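Local coordinates for mbDLG-3 protein (Monosiga brevicollis, PDB 6X1N) that probably acts as a signalling scaffold, here represented by its third PDZ domain, a fold that typically binds the C-terminal tails of partner proteins, at residues D4-L10 against V88-T94; G37-I43 against V55-I61; A15-F19 against E46-I50; L21-A27 against L71-A77. All coordinates share one frame; numbering follows the deposited sequence.

Overall arrangement
The four contacts lie within one PDZ domain, built on its curled antiparallel sheet, with helix 48-52 entering contact 3 and helix 74-82 contact 4. Contact 1 joins the first and last strands, so the other three fall inside the chain loop it closes. Contact 2 pairs strands 38-43 and 59-64; its centre is about 11 Å from that of contact 1, strand 59-64 being the neighbour of 88-95. Contacts 3 and 4, about 21 Å apart between centres, lie on opposite sides of the chain's centre. Their first segments adjoin at strand 19-22, which pairs with 38-43. Strand 19-22 and helix 74-82 probably flank the usual PDZ peptide groove, with loop 15-19 at its carboxylate end.

Contact 1: D4-L10 against V88-T94; sequences DLRTVTL and VMTLNLT
R6 N gives a nearly straight hydrogen bond to L93 O (2.8 Å, 174° at the hydrogen) and L93 N returns one to R6 O, the first of three reciprocal pairs that join the two terminal strands of the PDZ domain into an antiparallel ladder. V8 with L91 and L10 with M89 repeat the pattern, with L10 N 2.7 Å from M89 O. Between them, at the non-hydrogen-bonded pairs T7–N92 and T9–T90, CA-H groups lean on carbonyls instead, T7 CA lying 3.3 Å from L91 O. The R6 chain bends at chi3 (-80°), which carries NH1 obliquely to within 3.8 Å of L93 CB. The charge itself is engaged elsewhere, in a salt bridge from NH1 to D59, and NH1 also bonds Q54 O. On the same face L10 CD1 meets L91 CD1 at 4.0 Å and V8 CG2 touches L93 CD1, while M89 leads off to F17 and F19. The other face is more polar. T7 and N92 run side by side there, and the hydroxyls of T9 and T90 share a weak bond. T9 CG2, anti to the backbone N, ends 3.9 Å from V88 CG1.

Contact 2: G37-I43 against V55-I61; sequences GIFISRI and VFEGDQI
I40 is held at both backbone polar atoms: I40 N donates to D59 O (2.9 Å), and I40 O accepts from G58 N along an almost straight line (170° at the hydrogen). Farther along, I61 N reaches I38 O from 33° out of the carbonyl plane. The I40 side chain lies on the face that carries I38 and I61, its CD1 3.6 Å from I61 CD1 and also against V55 CG1, while I43 CD1 rests 3.3 Å from V55 O. F39 carries the other face. With CG beside the backbone N (chi1 -76°), its ring has Q60 CA 3.8 Å above the plane, toward the rim, as a CH-pi contact, and G58 O at its edge. Replacing F39 by an alanine is likely to cost Q60 CA its CH-pi partner and deprive L22 and M99 of the ring they touch. Water completes the polar links. One molecule joins I38 N, Q60 NE2 and I61 O, and two others tie the E57 carboxylate to S41 O and I43 N, with Y100 as a further partner of E57. The bond from F56 N to D59 OD2 (2.9 Å), made from above the carboxylate plane, spans a type II turn, F56 to D59, with G58 at positive phi, leading into an antiparallel strand pair of the PDZ sheet; in strand 38-43, S41 and R42 both face S20 of strand 19-22, a classic beta bulge.

Contact 3: A15-F19 against E46-I50; sequences AGFGF and EGAAI
A49 and A48 meet the G16-F17-G18-F19 segment through both their backbone N-H groups and their methyls. This segment corresponds to the GLGF loop that in PDZ domains usually receives the ligand's terminal carboxylate. A48 N donates to G16 O (3.0 Å) in the carbonyl plane. A49 N reaches F17 O at 2.9 Å by a more bent route, 142° at the hydrogen and 34° out of the F17 carbonyl plane. Two N-H groups at the start of the helix are thus satisfied by loop carbonyls, which the helix end would probably polarise. The A49 methyl packs against the loop backbone, 3.5 Å from F17 O and 3.6 Å from G18 O. The A48 methyl lies 3.7 Å from F17 O.

G18 makes the close approach possible. Its CA stands 4.0 Å from the CA of G47, the N-cap residue, and a side chain on either glycine would clash with the other segment; the backbone angles of G47 by themselves also call for glycine. Water extends the seam at both ends, one molecule linking A15 O with E46 O and another G18 O with I50 N. Around it, L10 of strand 6-11 touches F17, F19 and A48. M89 of strand 88-95 packs on both phenylalanines, and I40 of strand 38-43 on F19, so the loop's phenylalanines pack on three strands, and L10 also reaches the start of helix 48-52.

Contact 4: L21-A27 against L71-A77; sequences LLGPAKA and LASYRQA
Y74 N donates to P24 O at 2.8 Å, in the carbonyl plane and close to straight (169° at the hydrogen), and this is the one direct hydrogen bond between residues 21-27 and 71-77, joining the loop after strand 19-22 to the start of helix 74-82. A water bridges the next pair, A25 O and R75 N. The N-cap S73 supplies its own OG to Q76 N (2.9 Å). Softer contacts involve carbonyls: P24 CD sits 3.2 Å from A72 O, and A27 CB 3.5 Å from L71 O. A glycine in place of P24 would probably leave A72 O without this cover and free the chain at this point to flex, weakening its carbonyl's hold on Y74 N. The apolar contact centres on L21, whose CG lies between the backbone N and the carbonyl carbon (chi1 58°). Its CD1 meets Y74 CD1 at 3.7 Å and A77 CB at 3.9 Å, while the tyrosine ring turns its edge to L21 O. Backbone carbonyl, serine hydroxyl and water together meet the first N-H groups of the helix, and apolar side chains bridge strand and helix, consistent with one end of the PDZ peptide groove, where the first helix residue often reads the ligand.

Contact 1: D4-L10 against V88-T94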
loop_
_atom_site.group_PDB
_atom_site.type_symbol
_atom_site.label_atom_id
_atom_site.label_comp_id
_atom_site.label_asym_id
_atom_site.label_seq_id
_atom_site.Cartn_x
_atom_site.Cartn_y
_atom_site.Cartn_z
ATOM N N ASP A 4 14.646 6.100 0.431
ATOM C CA ASP A 4 13.556 5.486 1.179
ATOM C C ASP A 4 12.268 5.497 0.370
ATOM O O ASP A 4 11.407 4.628 0.556
ATOM C CB ASP A 4 13.275 6.261 2.463
ATOM C CG ASP A 4 14.359 6.140 3.500
ATOM O OD1 ASP A 4 15.009 5.076 3.618
ATOM O OD2 ASP A 4 14.521 7.131 4.244
ATOM N N LEU A 5 12.095 6.490 -0.492
ATOM C CA LEU A 5 10.886 6.634 -1.288
ATOM C C LEU A 5 11.049 5.813 -2.559
ATOM O O LEU A 5 11.952 6.082 -3.362
ATOM C CB LEU A 5 10.668 8.107 -1.629
ATOM C CG LEU A 5 9.342 8.451 -2.301
ATOM C CD1 LEU A 5 8.186 8.207 -1.341
ATOM C CD2 LEU A 5 9.370 9.893 -2.799
ATOM N N ARG A 6 10.205 4.795 -2.722
ATOM C CA ARG A 6 10.278 3.875 -3.848
ATOM C C ARG A 6 9.070 4.079 -4.752
ATOM O O ARG A 6 7.933 4.178 -4.271
ATOM C CB ARG A 6 10.321 2.424 -3.360
ATOM C CG ARG A 6 11.713 2.003 -2.931
ATOM C CD ARG A 6 11.719 0.718 -2.098
ATOM N NE ARG A 6 11.369 0.954 -0.697
ATOM C CZ ARG A 6 10.262 0.528 -0.087
ATOM N NH1 ARG A 6 9.351 -0.194 -0.731
ATOM N NH2 ARG A 6 10.083 0.829 1.195
ATOM N N THR A 7 9.312 4.148 -6.052
ATOM C CA THR A 7 8.253 4.215 -7.049
ATOM C C THR A 7 8.317 2.902 -7.810
ATOM O O THR A 7 9.323 2.603 -8.460
ATOM C CB THR A 7 8.442 5.413 -7.977
ATOM O OG1 THR A 7 8.397 6.624 -7.208
ATOM C CG2 THR A 7 7.325 5.450 -8.994
ATOM N N VAL A 8 7.265 2.104 -7.696
ATOM C CA VAL A 8 7.257 0.730 -8.179
ATOM C C VAL A 8 6.044 0.554 -9.075
ATOM O O VAL A 8 4.941 0.978 -8.718
ATOM C CB VAL A 8 7.186 -0.258 -6.998
ATOM C CG1 VAL A 8 7.150 -1.689 -7.500
ATOM C CG2 VAL A 8 8.364 -0.041 -6.052
ATOM N N THR A 9 6.236 -0.067 -10.230
ATOM C CA THR A 9 5.123 -0.478 -11.072
ATOM C C THR A 9 5.019 -1.990 -11.004
ATOM O O THR A 9 5.990 -2.698 -11.289
ATOM C CB THR A 9 5.317 -0.025 -12.517
ATOM O OG1 THR A 9 5.328 1.405 -12.562
ATOM C CG2 THR A 9 4.181 -0.546 -13.387
ATOM N N LEU A 10 3.864 -2.482 -10.591
ATOM C CA LEU A 10 3.593 -3.905 -10.541
ATOM C C LEU A 10 2.604 -4.262 -11.633
ATOM O O LEU A 10 1.681 -3.493 -11.924
ATOM C CB LEU A 10 2.983 -4.302 -9.198
ATOM C CG LEU A 10 3.795 -4.001 -7.938
ATOM C CD1 LEU A 10 3.001 -4.443 -6.722
ATOM C CD2 LEU A 10 5.140 -4.699 -7.978
ATOM N N VAL A 88 -2.242 -3.046 -14.201
ATOM C CA VAL A 88 -1.077 -2.223 -13.899
ATOM C C VAL A 88 -1.335 -1.447 -12.615
ATOM O O VAL A 88 -2.414 -0.866 -12.435
ATOM C CB VAL A 88 -0.726 -1.281 -15.063
ATOM C CG1 VAL A 88 0.486 -0.449 -14.714
ATOM C CG2 VAL A 88 -0.470 -2.089 -16.326
ATOM N N MET A 89 -0.352 -1.446 -11.720
ATOM C CA MET A 89 -0.436 -0.708 -10.470
ATOM C C MET A 89 0.871 0.041 -10.258
ATOM O O MET A 89 1.937 -0.581 -10.199
ATOM C CB MET A 89 -0.682 -1.669 -9.309
ATOM C CG MET A 89 -0.803 -0.973 -7.975
ATOM S SD MET A 89 -0.790 -2.104 -6.574
ATOM C CE MET A 89 -2.311 -3.014 -6.844
ATOM N N THR A 90 0.804 1.361 -10.135
ATOM C CA THR A 90 1.968 2.161 -9.790
ATOM C C THR A 90 1.803 2.612 -8.346
ATOM O O THR A 90 0.711 3.023 -7.945
ATOM C CB THR A 90 2.134 3.351 -10.732
ATOM O OG1 THR A 90 2.303 2.867 -12.073
ATOM C CG2 THR A 90 3.367 4.148 -10.348
ATOM N N LEU A 91 2.877 2.499 -7.568
ATOM C CA LEU A 91 2.866 2.779 -6.139
ATOM C C LEU A 91 3.990 3.740 -5.799
ATOM O O LEU A 91 5.094 3.626 -6.338
ATOM C CB LEU A 91 3.142 1.502 -5.346
ATOM C CG LEU A 91 2.167 0.344 -5.515
ATOM C CD1 LEU A 91 2.790 -0.914 -4.935
ATOM C CD2 LEU A 91 0.862 0.648 -4.827
ATOM N N ASN A 92 3.717 4.671 -4.890
ATOM C CA ASN A 92 4.746 5.409 -4.174
ATOM C C ASN A 92 4.746 4.875 -2.754
ATOM O O ASN A 92 3.724 4.970 -2.059
ATOM C CB ASN A 92 4.444 6.905 -4.145
ATOM C CG ASN A 92 4.935 7.624 -5.369
ATOM O OD1 ASN A 92 4.720 7.180 -6.494
ATOM N ND2 ASN A 92 5.609 8.749 -5.158
ATOM N N LEU A 93 5.869 4.298 -2.341
ATOM C CA LEU A 93 5.993 3.573 -1.086
ATOM C C LEU A 93 7.137 4.143 -0.267
ATOM O O LEU A 93 8.158 4.579 -0.810
ATOM C CB LEU A 93 6.372 2.110 -1.363
ATOM C CG LEU A 93 5.395 1.304 -2.209
ATOM C CD1 LEU A 93 5.992 -0.045 -2.571
ATOM C CD2 LEU A 93 4.084 1.106 -1.483
ATOM N N THR A 94 6.999 4.091 1.050
ATOM C CA THR A 94 8.139 4.337 1.923
ATOM C C THR A 94 7.923 3.588 3.230
ATOM O O THR A 94 6.790 3.485 3.707
ATOM C CB THR A 94 8.355 5.844 2.144
ATOM O OG1 THR A 94 9.667 6.081 2.680
ATOM C CG2 THR A 94 7.286 6.428 3.067
#

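Contact 2: G37-I43 against V55-I61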
loop_
_atom_site.group_PDB
_atom_site.type_symbol
_atom_site.label_atom_id
_atom_site.label_comp_id
_atom_site.label_asym_id
_atom_site.label_seq_id
_atom_site.Cartn_x
_atom_site.Cartn_y
_atom_site.Cartn_z
ATOM N N GLY A 37 -3.477 6.388 7.139
ATOM C CA GLY A 37 -2.657 5.988 6.012
ATOM C C GLY A 37 -2.870 4.527 5.650
ATOM O O GLY A 37 -3.364 3.716 6.437
ATOM N N ILE A 38 -2.510 4.204 4.421
ATOM C CA ILE A 38 -2.628 2.852 3.883
ATOM C C ILE A 38 -1.261 2.195 3.953
ATOM O O ILE A 38 -0.249 2.823 3.617
ATOM C CB ILE A 38 -3.120 2.912 2.427
ATOM C CG1 ILE A 38 -4.494 3.591 2.349
ATOM C CG2 ILE A 38 -3.146 1.509 1.812
ATOM C CD1 ILE A 38 -5.546 2.926 3.212
ATOM N N PHE A 39 -1.219 0.930 4.377
ATOM C CA PHE A 39 0.031 0.209 4.587
ATOM C C PHE A 39 0.011 -1.162 3.937
ATOM O O PHE A 39 -1.040 -1.795 3.830
ATOM C CB PHE A 39 0.306 0.058 6.082
ATOM C CG PHE A 39 0.793 1.317 6.692
ATOM C CD1 PHE A 39 -0.079 2.350 6.954
ATOM C CD2 PHE A 39 2.136 1.499 6.938
ATOM C CE1 PHE A 39 0.388 3.538 7.467
ATOM C CE2 PHE A 39 2.598 2.678 7.464
ATOM C CZ PHE A 39 1.737 3.694 7.715
ATOM N N ILE A 40 1.184 -1.621 3.514
ATOM C CA ILE A 40 1.353 -3.009 3.103
ATOM C C ILE A 40 1.396 -3.860 4.361
ATOM O O ILE A 40 2.250 -3.647 5.231
ATOM C CB ILE A 40 2.639 -3.183 2.292
ATOM C CG1 ILE A 40 2.671 -2.225 1.098
ATOM C CG2 ILE A 40 2.811 -4.650 1.904
ATOM C CD1 ILE A 40 1.899 -2.641 -0.072
ATOM N N SER A 41 0.476 -4.815 4.471
ATOM C CA SER A 41 0.410 -5.688 5.635
ATOM C C SER A 41 0.953 -7.093 5.395
ATOM O O SER A 41 1.116 -7.834 6.368
ATOM C CB SER A 41 -1.032 -5.774 6.157
ATOM O OG SER A 41 -1.906 -6.184 5.118
ATOM N N ARG A 42 1.237 -7.482 4.152
ATOM C CA ARG A 42 1.834 -8.794 3.928
ATOM C C ARG A 42 2.343 -8.849 2.502
ATOM O O ARG A 42 1.687 -8.350 1.589
ATOM C CB ARG A 42 0.779 -9.897 4.119
ATOM C CG ARG A 42 1.327 -11.298 4.242
ATOM C CD ARG A 42 1.974 -11.548 5.582
ATOM N NE ARG A 42 2.286 -12.972 5.693
ATOM C CZ ARG A 42 1.674 -13.832 6.506
ATOM N NH1 ARG A 42 0.728 -13.419 7.337
ATOM N NH2 ARG A 42 2.036 -15.108 6.505
ATOM N N ILE A 43 3.499 -9.480 2.317
ATOM C CA ILE A 43 3.998 -9.832 0.990
ATOM C C ILE A 43 3.733 -11.315 0.785
ATOM O O ILE A 43 4.227 -12.148 1.554
ATOM C CB ILE A 43 5.496 -9.534 0.853
ATOM C CG1 ILE A 43 5.787 -8.069 1.183
ATOM C CG2 ILE A 43 5.971 -9.878 -0.544
ATOM C CD1 ILE A 43 5.043 -7.059 0.303
ATOM N N VAL A 55 8.852 -3.943 -2.543
ATOM C CA VAL A 55 7.602 -3.713 -1.831
ATOM C C VAL A 55 7.691 -4.498 -0.533
ATOM O O VAL A 55 7.932 -5.710 -0.568
ATOM C CB VAL A 55 6.397 -4.188 -2.661
ATOM C CG1 VAL A 55 5.096 -3.913 -1.933
ATOM C CG2 VAL A 55 6.413 -3.549 -4.063
ATOM N N PHE A 56 7.514 -3.828 0.605
ATOM C CA PHE A 56 7.768 -4.455 1.888
ATOM C C PHE A 56 6.588 -4.277 2.829
ATOM O O PHE A 56 5.955 -3.218 2.872
ATOM C CB PHE A 56 8.996 -3.835 2.578
ATOM C CG PHE A 56 10.245 -3.848 1.743
ATOM C CD1 PHE A 56 10.684 -5.011 1.143
ATOM C CD2 PHE A 56 10.972 -2.686 1.566
ATOM C CE1 PHE A 56 11.847 -5.009 0.387
ATOM C CE2 PHE A 56 12.119 -2.679 0.812
ATOM C CZ PHE A 56 12.562 -3.837 0.223
ATOM N N GLU A 57 6.340 -5.295 3.646
ATOM C CA GLU A 57 5.426 -5.116 4.760
ATOM C C GLU A 57 5.884 -3.936 5.613
ATOM O O GLU A 57 7.083 -3.729 5.822
ATOM C CB GLU A 57 5.386 -6.389 5.598
ATOM C CG GLU A 57 4.422 -6.243 6.746
ATOM C CD GLU A 57 4.217 -7.504 7.543
ATOM O OE1 GLU A 57 4.615 -8.603 7.077
ATOM O OE2 GLU A 57 3.650 -7.373 8.655
ATOM N N GLY A 58 4.928 -3.130 6.063
ATOM C CA GLY A 58 5.237 -1.933 6.815
ATOM C C GLY A 58 5.491 -0.703 5.978
ATOM O O GLY A 58 5.746 0.372 6.545
ATOM N N ASP A 59 5.427 -0.812 4.659
ATOM C CA ASP A 59 5.484 0.367 3.803
ATOM C C ASP A 59 4.165 1.121 3.887
ATOM O O ASP A 59 3.083 0.519 3.854
ATOM C CB ASP A 59 5.645 -0.030 2.333
ATOM C CG ASP A 59 7.039 -0.479 1.972
ATOM O OD1 ASP A 59 7.985 -0.259 2.763
ATOM O OD2 ASP A 59 7.175 -0.989 0.842
ATOM N N GLN A 60 4.247 2.447 3.951
ATOM C CA GLN A 60 3.074 3.261 3.682
ATOM C C GLN A 60 2.925 3.413 2.178
ATOM O O GLN A 60 3.902 3.715 1.476
ATOM C CB GLN A 60 3.195 4.631 4.342
ATOM C CG GLN A 60 1.959 5.464 4.070
ATOM C CD GLN A 60 1.784 6.645 4.995
ATOM O OE1 GLN A 60 2.662 6.968 5.796
ATOM N NE2 GLN A 60 0.637 7.314 4.878
ATOM N N ILE A 61 1.712 3.165 1.681
ATOM C CA ILE A 61 1.379 3.435 0.288
ATOM C C ILE A 61 0.916 4.886 0.239
ATOM O O ILE A 61 -0.224 5.198 0.582
ATOM C CB ILE A 61 0.296 2.497 -0.244
ATOM C CG1 ILE A 61 0.623 1.025 0.033
ATOM C CG2 ILE A 61 0.128 2.736 -1.737
ATOM C CD1 ILE A 61 -0.430 0.055 -0.536
HETATM O O HOH W 1 -1.376 6.337 2.837
HETATM O O HOH W 2 1.153 -8.596 9.041
HETATM O O HOH W 3 5.075 -9.964 4.691
#

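Contact 3: A15-F19 against E46-I50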
loop_
_atom_site.group_PDB
_atom_site.type_symbol
_atom_site.label_atom_id
_atom_site.label_comp_id
_atom_site.label_asym_id
_atom_site.label_seq_id
_atom_site.Cartn_x
_atom_site.Cartn_y
_atom_site.Cartn_z
ATOM N N ALA A 15 -0.017 -14.632 -11.187
ATOM C CA ALA A 15 -0.280 -14.927 -9.786
ATOM C C ALA A 15 -0.861 -13.752 -9.015
ATOM O O ALA A 15 -1.082 -13.872 -7.805
ATOM C CB ALA A 15 0.997 -15.419 -9.099
ATOM N N GLY A 16 -1.121 -12.631 -9.665
ATOM C CA GLY A 16 -1.662 -11.487 -8.967
ATOM C C GLY A 16 -0.595 -10.541 -8.447
ATOM O O GLY A 16 0.615 -10.772 -8.547
ATOM N N PHE A 17 -1.073 -9.449 -7.856
ATOM C CA PHE A 17 -0.183 -8.409 -7.350
ATOM C C PHE A 17 0.628 -8.866 -6.141
ATOM O O PHE A 17 1.697 -8.307 -5.883
ATOM C CB PHE A 17 -0.985 -7.157 -7.012
ATOM C CG PHE A 17 -1.502 -6.424 -8.227
ATOM C CD1 PHE A 17 -0.617 -5.869 -9.145
ATOM C CD2 PHE A 17 -2.861 -6.269 -8.438
ATOM C CE1 PHE A 17 -1.082 -5.181 -10.253
ATOM C CE2 PHE A 17 -3.334 -5.575 -9.547
ATOM C CZ PHE A 17 -2.445 -5.035 -10.453
ATOM N N GLY A 18 0.133 -9.832 -5.376
ATOM C CA GLY A 18 0.952 -10.485 -4.370
ATOM C C GLY A 18 1.180 -9.737 -3.074
ATOM O O GLY A 18 2.232 -9.901 -2.453
ATOM N N PHE A 19 0.230 -8.918 -2.634
ATOM C CA PHE A 19 0.394 -8.262 -1.344
ATOM C C PHE A 19 -0.963 -7.978 -0.735
ATOM O O PHE A 19 -1.975 -7.888 -1.433
ATOM C CB PHE A 19 1.233 -6.982 -1.435
ATOM C CG PHE A 19 0.546 -5.831 -2.123
ATOM C CD1 PHE A 19 0.644 -5.663 -3.501
ATOM C CD2 PHE A 19 -0.148 -4.883 -1.387
ATOM C CE1 PHE A 19 0.030 -4.583 -4.128
ATOM C CE2 PHE A 19 -0.765 -3.799 -2.005
ATOM C CZ PHE A 19 -0.685 -3.648 -3.370
ATOM N N GLU A 46 4.063 -15.662 -3.620
ATOM C CA GLU A 46 4.137 -15.529 -5.066
ATOM C C GLU A 46 3.387 -14.273 -5.452
ATOM O O GLU A 46 2.409 -13.894 -4.800
ATOM C CB GLU A 46 3.467 -16.691 -5.794
ATOM C CG GLU A 46 4.091 -18.022 -5.533
ATOM C CD GLU A 46 5.361 -18.240 -6.322
ATOM O OE1 GLU A 46 6.117 -19.152 -5.949
ATOM O OE2 GLU A 46 5.631 -17.538 -7.329
ATOM N N GLY A 47 3.829 -13.646 -6.532
ATOM C CA GLY A 47 3.116 -12.491 -7.036
ATOM C C GLY A 47 4.037 -11.355 -7.413
ATOM O O GLY A 47 5.255 -11.437 -7.237
ATOM N N ALA A 48 3.459 -10.269 -7.917
ATOM C CA ALA A 48 4.282 -9.190 -8.448
ATOM C C ALA A 48 5.136 -8.549 -7.364
ATOM O O ALA A 48 6.293 -8.189 -7.611
ATOM C CB ALA A 48 3.396 -8.140 -9.113
ATOM N N ALA A 49 4.593 -8.409 -6.157
ATOM C CA ALA A 49 5.309 -7.682 -5.113
ATOM C C ALA A 49 6.598 -8.392 -4.723
ATOM O O ALA A 49 7.660 -7.768 -4.650
ATOM C CB ALA A 49 4.423 -7.469 -3.892
ATOM N N ILE A 50 6.543 -9.705 -4.491
ATOM C CA ILE A 50 7.766 -10.417 -4.117
ATOM C C ILE A 50 8.751 -10.441 -5.278
ATOM O O ILE A 50 9.969 -10.316 -5.077
ATOM C CB ILE A 50 7.459 -11.819 -3.548
ATOM C CG1 ILE A 50 8.707 -12.404 -2.879
ATOM C CG2 ILE A 50 6.919 -12.772 -4.629
ATOM C CD1 ILE A 50 8.427 -13.685 -2.123
HETATM O O HOH W 4 -0.007 -14.996 -5.518
HETATM O O HOH W 5 4.199 -11.200 -3.818
#

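Contact 4: L21-A27 against L71-A77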
loop_
_atom_site.group_PDB
_atom_site.type_symbol
_atom_site.label_atom_id
_atom_site.label_comp_id
_atom_site.label_asym_id
_atom_site.label_seq_id
_atom_site.Cartn_x
_atom_site.Cartn_y
_atom_site.Cartn_z
ATOM N N LEU A 21 -2.982 -5.237 1.953
ATOM C CA LEU A 21 -2.882 -3.902 2.531
ATOM C C LEU A 21 -3.838 -3.735 3.706
ATOM O O LEU A 21 -4.773 -4.519 3.903
ATOM C CB LEU A 21 -3.050 -2.786 1.482
ATOM C CG LEU A 21 -4.334 -2.715 0.649
ATOM C CD1 LEU A 21 -5.527 -2.171 1.438
ATOM C CD2 LEU A 21 -4.119 -1.855 -0.588
ATOM N N LEU A 22 -3.595 -2.684 4.480
ATOM C CA LEU A 22 -4.460 -2.325 5.590
ATOM C C LEU A 22 -4.682 -0.824 5.575
ATOM O O LEU A 22 -3.957 -0.061 4.927
ATOM C CB LEU A 22 -3.929 -2.793 6.958
ATOM C CG LEU A 22 -2.664 -2.194 7.581
ATOM C CD1 LEU A 22 -2.838 -0.748 8.088
ATOM C CD2 LEU A 22 -2.235 -3.090 8.735
ATOM N N GLY A 23 -5.699 -0.401 6.302
ATOM C CA GLY A 23 -5.984 1.000 6.427
ATOM C C GLY A 23 -7.003 1.219 7.519
ATOM O O GLY A 23 -7.438 0.279 8.187
ATOM N N PRO A 24 -7.399 2.471 7.727
ATOM C CA PRO A 24 -8.357 2.780 8.792
ATOM C C PRO A 24 -9.780 2.456 8.363
ATOM O O PRO A 24 -10.091 2.321 7.181
ATOM C CB PRO A 24 -8.183 4.292 8.986
ATOM C CG PRO A 24 -7.779 4.787 7.652
ATOM C CD PRO A 24 -6.973 3.669 6.986
ATOM N N ALA A 25 -10.651 2.322 9.359
ATOM C CA ALA A 25 -12.054 2.049 9.072
ATOM C C ALA A 25 -12.694 3.173 8.262
ATOM O O ALA A 25 -13.473 2.912 7.335
ATOM C CB ALA A 25 -12.825 1.837 10.377
ATOM N N LYS A 26 -12.362 4.420 8.573
ATOM C CA LYS A 26 -13.046 5.588 8.027
ATOM C C LYS A 26 -12.042 6.444 7.267
ATOM O O LYS A 26 -10.941 6.701 7.765
ATOM C CB LYS A 26 -13.658 6.394 9.188
ATOM C CG LYS A 26 -14.485 7.622 8.817
ATOM C CD LYS A 26 -15.341 8.101 10.006
ATOM C CE LYS A 26 -14.492 8.591 11.181
ATOM N NZ LYS A 26 -13.858 9.920 10.935
ATOM N N ALA A 27 -12.419 6.879 6.068
ATOM C CA ALA A 27 -11.607 7.788 5.275
ATOM C C ALA A 27 -11.717 9.205 5.814
ATOM O O ALA A 27 -12.734 9.592 6.404
ATOM C CB ALA A 27 -12.083 7.768 3.822
ATOM N N LEU A 71 -5.406 9.849 3.204
ATOM C CA LEU A 71 -6.589 9.804 4.054
ATOM C C LEU A 71 -7.550 8.693 3.652
ATOM O O LEU A 71 -8.706 8.699 4.081
ATOM C CB LEU A 71 -7.314 11.153 4.051
ATOM C CG LEU A 71 -6.510 12.403 4.426
ATOM C CD1 LEU A 71 -7.427 13.624 4.370
ATOM C CD2 LEU A 71 -5.931 12.246 5.803
ATOM N N ALA A 72 -7.101 7.744 2.836
ATOM C CA ALA A 72 -7.995 6.711 2.336
ATOM C C ALA A 72 -8.378 5.746 3.452
ATOM O O ALA A 72 -7.593 5.462 4.353
ATOM C CB ALA A 72 -7.331 5.947 1.192
ATOM N N SER A 73 -9.603 5.230 3.382
ATOM C CA SER A 73 -9.964 4.098 4.228
ATOM C C SER A 73 -9.390 2.804 3.648
ATOM O O SER A 73 -9.061 2.724 2.466
ATOM C CB SER A 73 -11.485 3.950 4.286
ATOM O OG SER A 73 -11.976 3.682 2.989
ATOM N N TYR A 74 -9.348 1.764 4.487
ATOM C CA TYR A 74 -9.075 0.427 3.974
ATOM C C TYR A 74 -9.996 0.101 2.812
ATOM O O TYR A 74 -9.543 -0.318 1.746
ATOM C CB TYR A 74 -9.264 -0.622 5.067
ATOM C CG TYR A 74 -9.352 -1.986 4.429
ATOM C CD1 TYR A 74 -8.211 -2.598 3.933
ATOM C CD2 TYR A 74 -10.580 -2.637 4.249
ATOM C CE1 TYR A 74 -8.272 -3.831 3.302
ATOM C CE2 TYR A 74 -10.654 -3.864 3.608
ATOM C CZ TYR A 74 -9.497 -4.454 3.152
ATOM O OH TYR A 74 -9.561 -5.677 2.520
ATOM N N ARG A 75 -11.302 0.291 3.004
ATOM C CA ARG A 75 -12.253 -0.093 1.967
ATOM C C ARG A 75 -11.952 0.621 0.658
ATOM O O ARG A 75 -12.013 0.013 -0.419
ATOM C CB ARG A 75 -13.675 0.220 2.428
ATOM C CG ARG A 75 -14.758 -0.489 1.635
ATOM C CD ARG A 75 -14.982 -1.891 2.181
ATOM N NE ARG A 75 -15.690 -1.881 3.457
ATOM C CZ ARG A 75 -15.922 -2.966 4.186
ATOM N NH1 ARG A 75 -15.490 -4.151 3.773
ATOM N NH2 ARG A 75 -16.589 -2.862 5.328
ATOM N N GLN A 76 -11.636 1.918 0.731
ATOM C CA GLN A 76 -11.328 2.682 -0.474
ATOM C C GLN A 76 -10.106 2.122 -1.193
ATOM O O GLN A 76 -10.117 1.954 -2.419
ATOM C CB GLN A 76 -11.101 4.142 -0.093
ATOM C CG GLN A 76 -10.750 5.045 -1.256
ATOM C CD GLN A 76 -10.190 6.370 -0.791
ATOM O OE1 GLN A 76 -10.506 6.838 0.300
ATOM N NE2 GLN A 76 -9.316 6.960 -1.604
ATOM N N ALA A 77 -9.033 1.832 -0.446
ATOM C CA ALA A 77 -7.816 1.307 -1.064
ATOM C C ALA A 77 -8.037 -0.084 -1.645
ATOM O O ALA A 77 -7.588 -0.379 -2.761
ATOM C CB ALA A 77 -6.669 1.291 -0.050
HETATM O O HOH W 6 -12.521 0.806 5.620
#